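PDB 4P0F: serine protease inhibitor 4, isoform B from Drosophila melanogaster, which probably inhibits serine and cysteine endopeptidases as a member of the serpin family and is seen here in its cleaved form. Local coordinates for residues 91-96 and 167-172; 142-147 and 330-335. All coordinates share one frame; numbering follows the deposited sequence.

Contact 1 of 2, residues 91-96 and 167-172; sequences LRIANK and NAIHFK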
loop_
_atom_site.group_PDB
_atom_site.type_symbol
_atom_site.label_atom_id
_atom_site.label_comp_id
_atom_site.label_asym_id
_atom_site.label_seq_id
_atom_site.Cartn_x
_atom_site.Cartn_y
_atom_site.Cartn_z
ATOM N N LEU A 91 11.522 -6.293 6.060
ATOM C CA LEU A 91 10.645 -5.166 5.771
ATOM C C LEU A 91 11.368 -3.864 6.084
ATOM O O LEU A 91 11.798 -3.656 7.213
ATOM C CB LEU A 91 9.356 -5.276 6.588
ATOM C CG LEU A 91 8.331 -4.164 6.357
ATOM C CD1 LEU A 91 7.755 -4.277 4.964
ATOM C CD2 LEU A 91 7.228 -4.218 7.394
ATOM N N ARG A 92 11.515 -3.011 5.073
ATOM C CA ARG A 92 12.170 -1.718 5.229
ATOM C C ARG A 92 11.201 -0.610 4.843
ATOM O O ARG A 92 10.658 -0.609 3.739
ATOM C CB ARG A 92 13.433 -1.638 4.364
ATOM C CG ARG A 92 14.413 -2.788 4.563
ATOM C CD ARG A 92 15.051 -2.768 5.943
ATOM N NE ARG A 92 16.011 -1.677 6.090
ATOM C CZ ARG A 92 16.550 -1.302 7.246
ATOM N NH1 ARG A 92 16.222 -1.922 8.373
ATOM N NH2 ARG A 92 17.415 -0.296 7.275
ATOM N N ILE A 93 10.987 0.330 5.757
ATOM C CA ILE A 93 10.081 1.443 5.518
ATOM C C ILE A 93 10.872 2.737 5.693
ATOM O O ILE A 93 11.676 2.849 6.617
ATOM C CB ILE A 93 8.881 1.416 6.475
ATOM C CG1 ILE A 93 8.191 0.053 6.429
ATOM C CG2 ILE A 93 7.866 2.480 6.092
ATOM C CD1 ILE A 93 7.247 -0.196 7.590
ATOM N N ALA A 94 10.653 3.691 4.795
ATOM C CA ALA A 94 11.413 4.944 4.810
ATOM C C ALA A 94 10.570 6.137 4.414
ATOM O O ALA A 94 9.819 6.085 3.443
ATOM C CB ALA A 94 12.600 4.843 3.895
ATOM N N ASN A 95 10.739 7.221 5.165
ATOM C CA ASN A 95 10.058 8.470 4.904
ATOM C C ASN A 95 11.055 9.566 4.597
ATOM O O ASN A 95 12.135 9.621 5.189
ATOM C CB ASN A 95 9.202 8.871 6.103
ATOM C CG ASN A 95 8.060 7.907 6.341
ATOM O OD1 ASN A 95 7.347 7.545 5.414
ATOM N ND2 ASN A 95 7.886 7.491 7.586
ATOM N N LYS A 96 10.684 10.446 3.677
ATOM C CA LYS A 96 11.516 11.608 3.386
ATOM C C LYS A 96 10.670 12.747 2.862
ATOM O O LYS A 96 9.708 12.529 2.138
ATOM C CB LYS A 96 12.608 11.257 2.371
ATOM C CG LYS A 96 13.646 12.360 2.152
ATOM C CD LYS A 96 14.949 11.804 1.600
ATOM C CE LYS A 96 16.016 12.875 1.495
ATOM N NZ LYS A 96 17.343 12.288 1.109
ATOM N N ASN A 167 6.703 8.305 1.165
ATOM C CA ASN A 167 6.902 7.071 1.897
ATOM C C ASN A 167 7.250 5.969 0.921
ATOM O O ASN A 167 6.606 5.847 -0.110
ATOM C CB ASN A 167 5.655 6.656 2.675
ATOM C CG ASN A 167 5.794 5.268 3.250
ATOM O OD1 ASN A 167 5.441 4.259 2.605
ATOM N ND2 ASN A 167 6.348 5.192 4.450
ATOM N N ALA A 168 8.252 5.165 1.260
ATOM C CA ALA A 168 8.604 3.993 0.461
ATOM C C ALA A 168 8.615 2.770 1.362
ATOM O O ALA A 168 8.938 2.870 2.542
ATOM C CB ALA A 168 9.950 4.179 -0.214
ATOM N N ILE A 169 8.233 1.626 0.807
ATOM C CA ILE A 169 8.220 0.376 1.559
ATOM C C ILE A 169 8.736 -0.755 0.676
ATOM O O ILE A 169 8.439 -0.818 -0.516
ATOM C CB ILE A 169 6.791 0.071 2.097
ATOM C CG1 ILE A 169 6.742 -1.269 2.839
ATOM C CG2 ILE A 169 5.764 0.110 0.971
ATOM C CD1 ILE A 169 5.477 -1.433 3.696
ATOM N N HIS A 170 9.560 -1.615 1.267
ATOM C CA HIS A 170 10.114 -2.760 0.554
ATOM C C HIS A 170 10.032 -4.000 1.410
ATOM O O HIS A 170 10.396 -3.984 2.581
ATOM C CB HIS A 170 11.562 -2.511 0.157
ATOM C CG HIS A 170 12.188 -3.666 -0.564
ATOM N ND1 HIS A 170 13.032 -4.558 0.057
ATOM C CD2 HIS A 170 12.061 -4.088 -1.844
ATOM C CE1 HIS A 170 13.411 -5.481 -0.815
ATOM N NE2 HIS A 170 12.840 -5.217 -1.974
ATOM N N PHE A 171 9.564 -5.077 0.791
ATOM C CA PHE A 171 9.427 -6.371 1.444
ATOM C C PHE A 171 10.084 -7.448 0.605
ATOM O O PHE A 171 9.864 -7.522 -0.602
ATOM C CB PHE A 171 7.959 -6.699 1.661
ATOM C CG PHE A 171 7.713 -8.112 2.097
ATOM C CD1 PHE A 171 8.019 -8.522 3.378
ATOM C CD2 PHE A 171 7.173 -9.028 1.214
ATOM C CE1 PHE A 171 7.790 -9.833 3.777
ATOM C CE2 PHE A 171 6.936 -10.340 1.608
ATOM C CZ PHE A 171 7.245 -10.737 2.889
ATOM N N LYS A 172 10.889 -8.277 1.253
ATOM C CA LYS A 172 11.401 -9.488 0.626
ATOM C C LYS A 172 11.410 -10.594 1.664
ATOM O O LYS A 172 12.145 -10.530 2.646
ATOM C CB LYS A 172 12.795 -9.277 0.044
ATOM C CG LYS A 172 13.413 -10.565 -0.516
ATOM C CD LYS A 172 13.683 -10.466 -2.002
ATOM C CE LYS A 172 14.480 -11.663 -2.499
ATOM N NZ LYS A 172 14.857 -11.522 -3.930
#
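Arg92 and His170 form one hydrogen-bonded pair of this antiparallel ladder and Ala94 with Ala168 the other, four N-H to O=C bonds in all, among them Ala168 N to Ala94 O at 2.8 Å. Between and beyond them the non-hydrogen-bonded pairs bring the chains closer, and CA-H...O contacts such as Ile169 CA to Arg92 O, 3.4 Å, fill in the ladder.

The apolar contacts lie on the face of Leu91, Ile93, Ile169 and Phe171. With CG anti to its backbone N (chi1 -179°), Leu91 brings CD1 to 3.8 Å from Ile169 CG1 and 4.1 Å from Phe171 CB. Ile93 and Ile169 run alongside each other in the same direction, their CG1 atoms 4.1 Å apart. These apolar side chains suit a largely buried face that helix 38-49 and strand 370-377 cover through Phe39, Leu372 and Phe373. Small Ala94 and Ala168, on the other face, let Arg143 of helix 129-143 pack close.

On the face of Leu91 and Ile93, the pair Asn95 and Asn167 ends the row. Asn167 ND2 donates to Asn95 OD1 at 2.7 Å, nearly in its own amide plane, although the two amides are turned 47° apart. Asparagine suits this buried place because it both gives and accepts: Asn167 OD1 bonds Ser40 OG and Asn95 ND2 bonds Phe117 O. Such a polar cluster beside helix 38-49 is characteristic of the shutter region of serpin beta-sheet A.

Contact 2 of 2, residues 142-147 and 330-335; sequences QRTNHL and EAAAAT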
loop_
_atom_site.group_PDB
_atom_site.type_symbol
_atom_site.label_atom_id
_atom_site.label_comp_id
_atom_site.label_asym_id
_atom_site.label_seq_id
_atom_site.Cartn_x
_atom_site.Cartn_y
_atom_site.Cartn_z
ATOM N N GLN A 142 16.258 3.651 -4.542
ATOM C CA GLN A 142 17.222 3.129 -3.585
ATOM C C GLN A 142 16.535 2.502 -2.370
ATOM O O GLN A 142 17.098 1.608 -1.733
ATOM C CB GLN A 142 18.190 4.238 -3.154
ATOM C CG GLN A 142 19.142 4.660 -4.267
ATOM C CD GLN A 142 20.043 3.523 -4.750
ATOM O OE1 GLN A 142 20.378 2.609 -3.994
ATOM N NE2 GLN A 142 20.406 3.562 -6.032
ATOM N N ARG A 143 15.311 2.933 -2.077
ATOM C CA ARG A 143 14.556 2.394 -0.946
ATOM C C ARG A 143 13.662 1.212 -1.336
ATOM O O ARG A 143 13.010 0.629 -0.471
ATOM C CB ARG A 143 13.684 3.488 -0.314
ATOM C CG ARG A 143 14.436 4.720 0.180
ATOM C CD ARG A 143 15.253 4.471 1.439
ATOM N NE ARG A 143 16.524 3.806 1.166
ATOM C CZ ARG A 143 17.631 4.428 0.771
ATOM N NH1 ARG A 143 17.640 5.743 0.586
ATOM N NH2 ARG A 143 18.739 3.725 0.555
ATOM N N THR A 144 13.615 0.870 -2.623
ATOM C CA THR A 144 12.708 -0.178 -3.102
ATOM C C THR A 144 13.421 -1.225 -3.961
ATOM O O THR A 144 12.777 -1.919 -4.746
ATOM C CB THR A 144 11.526 0.406 -3.934
ATOM O OG1 THR A 144 12.022 1.106 -5.081
ATOM C CG2 THR A 144 10.659 1.335 -3.099
ATOM N N ASN A 145 14.742 -1.333 -3.807
ATOM C CA ASN A 145 15.551 -2.290 -4.576
ATOM C C ASN A 145 15.345 -2.064 -6.069
ATOM O O ASN A 145 15.285 -3.004 -6.858
ATOM C CB ASN A 145 15.201 -3.733 -4.188
ATOM C CG ASN A 145 16.257 -4.731 -4.632
ATOM O OD1 ASN A 145 17.419 -4.372 -4.828
ATOM N ND2 ASN A 145 15.857 -5.995 -4.794
ATOM N N HIS A 146 15.226 -0.788 -6.429
ATOM C CA HIS A 146 15.005 -0.338 -7.803
ATOM C C HIS A 146 13.716 -0.849 -8.455
ATOM O O HIS A 146 13.597 -0.837 -9.679
ATOM C CB HIS A 146 16.205 -0.714 -8.666
ATOM C CG HIS A 146 17.491 -0.122 -8.182
ATOM N ND1 HIS A 146 17.902 1.146 -8.530
ATOM C CD2 HIS A 146 18.450 -0.616 -7.363
ATOM C CE1 HIS A 146 19.061 1.405 -7.954
ATOM N NE2 HIS A 146 19.417 0.352 -7.240
ATOM N N LEU A 147 12.733 -1.254 -7.654
ATOM C CA LEU A 147 11.491 -1.777 -8.212
ATOM C C LEU A 147 10.466 -0.695 -8.533
ATOM O O LEU A 147 9.617 -0.888 -9.399
ATOM C CB LEU A 147 10.875 -2.790 -7.250
ATOM C CG LEU A 147 11.711 -4.048 -7.020
ATOM C CD1 LEU A 147 11.137 -4.834 -5.842
ATOM C CD2 LEU A 147 11.754 -4.901 -8.274
ATOM N N GLU A 330 8.523 -10.776 -3.190
ATOM C CA GLU A 330 9.134 -9.461 -3.088
ATOM C C GLU A 330 8.099 -8.442 -3.504
ATOM O O GLU A 330 7.419 -8.613 -4.514
ATOM C CB GLU A 330 10.397 -9.339 -3.949
ATOM C CG GLU A 330 11.079 -7.992 -3.762
ATOM C CD GLU A 330 12.467 -7.892 -4.381
ATOM O OE1 GLU A 330 12.848 -8.780 -5.174
ATOM O OE2 GLU A 330 13.181 -6.908 -4.060
ATOM N N ALA A 331 7.962 -7.394 -2.700
ATOM C CA ALA A 331 6.984 -6.354 -2.965
ATOM C C ALA A 331 7.563 -5.013 -2.586
ATOM O O ALA A 331 8.414 -4.923 -1.710
ATOM C CB ALA A 331 5.702 -6.604 -2.199
ATOM N N ALA A 332 7.097 -3.972 -3.267
ATOM C CA ALA A 332 7.536 -2.627 -2.970
ATOM C C ALA A 332 6.448 -1.651 -3.354
ATOM O O ALA A 332 5.626 -1.932 -4.221
ATOM C CB ALA A 332 8.825 -2.298 -3.708
ATOM N N ALA A 333 6.456 -0.495 -2.708
ATOM C CA ALA A 333 5.538 0.560 -3.073
ATOM C C ALA A 333 6.105 1.889 -2.619
ATOM O O ALA A 333 6.975 1.938 -1.753
ATOM C CB ALA A 333 4.169 0.330 -2.450
ATOM N N ALA A 334 5.591 2.963 -3.198
ATOM C CA ALA A 334 5.892 4.295 -2.699
ATOM C C ALA A 334 4.718 5.207 -2.966
ATOM O O ALA A 334 3.961 4.999 -3.915
ATOM C CB ALA A 334 7.175 4.850 -3.337
ATOM N N THR A 335 4.564 6.197 -2.088
ATOM C CA THR A 335 3.540 7.218 -2.219
ATOM C C THR A 335 4.204 8.592 -2.136
ATOM O O THR A 335 4.975 8.849 -1.217
ATOM C CB THR A 335 2.469 7.106 -1.119
ATOM O OG1 THR A 335 1.969 5.764 -1.040
ATOM C CG2 THR A 335 1.311 8.053 -1.399
#
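Thr144 and Ala332 bring their CA atoms within 5.7 Å where a type I' turn, Thr144 to Leu147, faces strand 330-335; Leu147 N closes the turn on Thr144 O at 3.0 Å. In the serpin fold this is the turn that follows helix 129-143 (helix F of serpins), lying over the reactive-loop strand that cleavage allows to insert into sheet A. Both central residues of the turn have positive phi, a conformation asparagine tolerates well.

Alanine gives the strand a low, smooth surface. Ala332 CB is the meeting point, 3.8 Å from Thr144 CB and 4.0 Å from Leu147 CD1, and a larger loop side chain can therefore settle directly on the strand. Thr144 divides its two branches: CG2 lies near the strand, while OG1 turns back to Val140 O and Ile148 N, which satisfies the buried hydroxyl and ties the helix end to the loop. Leu147 reaches across Ala332 to Glu330, its CD1 methyl 3.4 Å from OE2, packing against the carboxylate obliquely.

Glu330 stretches from the strand, CG anti to the backbone N (chi1 -176°) and the chain extended beyond, so that its carboxylate arrives at the turn. OE2 accepts from His170 NE2, on the adjacent strand, which probably favours a charged carboxylate. As a further donor from the turn, Asn145 ND2 gives to the syn lone pair of Glu330 OE2 over 2.9 Å, almost straight at 170°, with amide and carboxylate planes only 24° apart.

The centres of contacts 1 and 2 lie about 7 Å apart, on the same side of the chain's centre. Contact 1 lies within serpin sheet A; contact 2 joins one of its strands to the turn over it. Strand 161-174 pairs with strand 91-100 in contact 1 and, on its other edge, with strand 328-341, so Phe171 N meets Ala331 O at 2.8 Å. Along the chain the segments alternate, 91-96, 142-147, 167-172, 330-335, and helix 129-143 immediately precedes strand 161-174 in the order of helices and strands. Contact 2 reports the cleaved form, with strand 328-341 inserted between strands 161-174 and 311-324, antiparallel to both; contact 1 is part of the sheet that receives it.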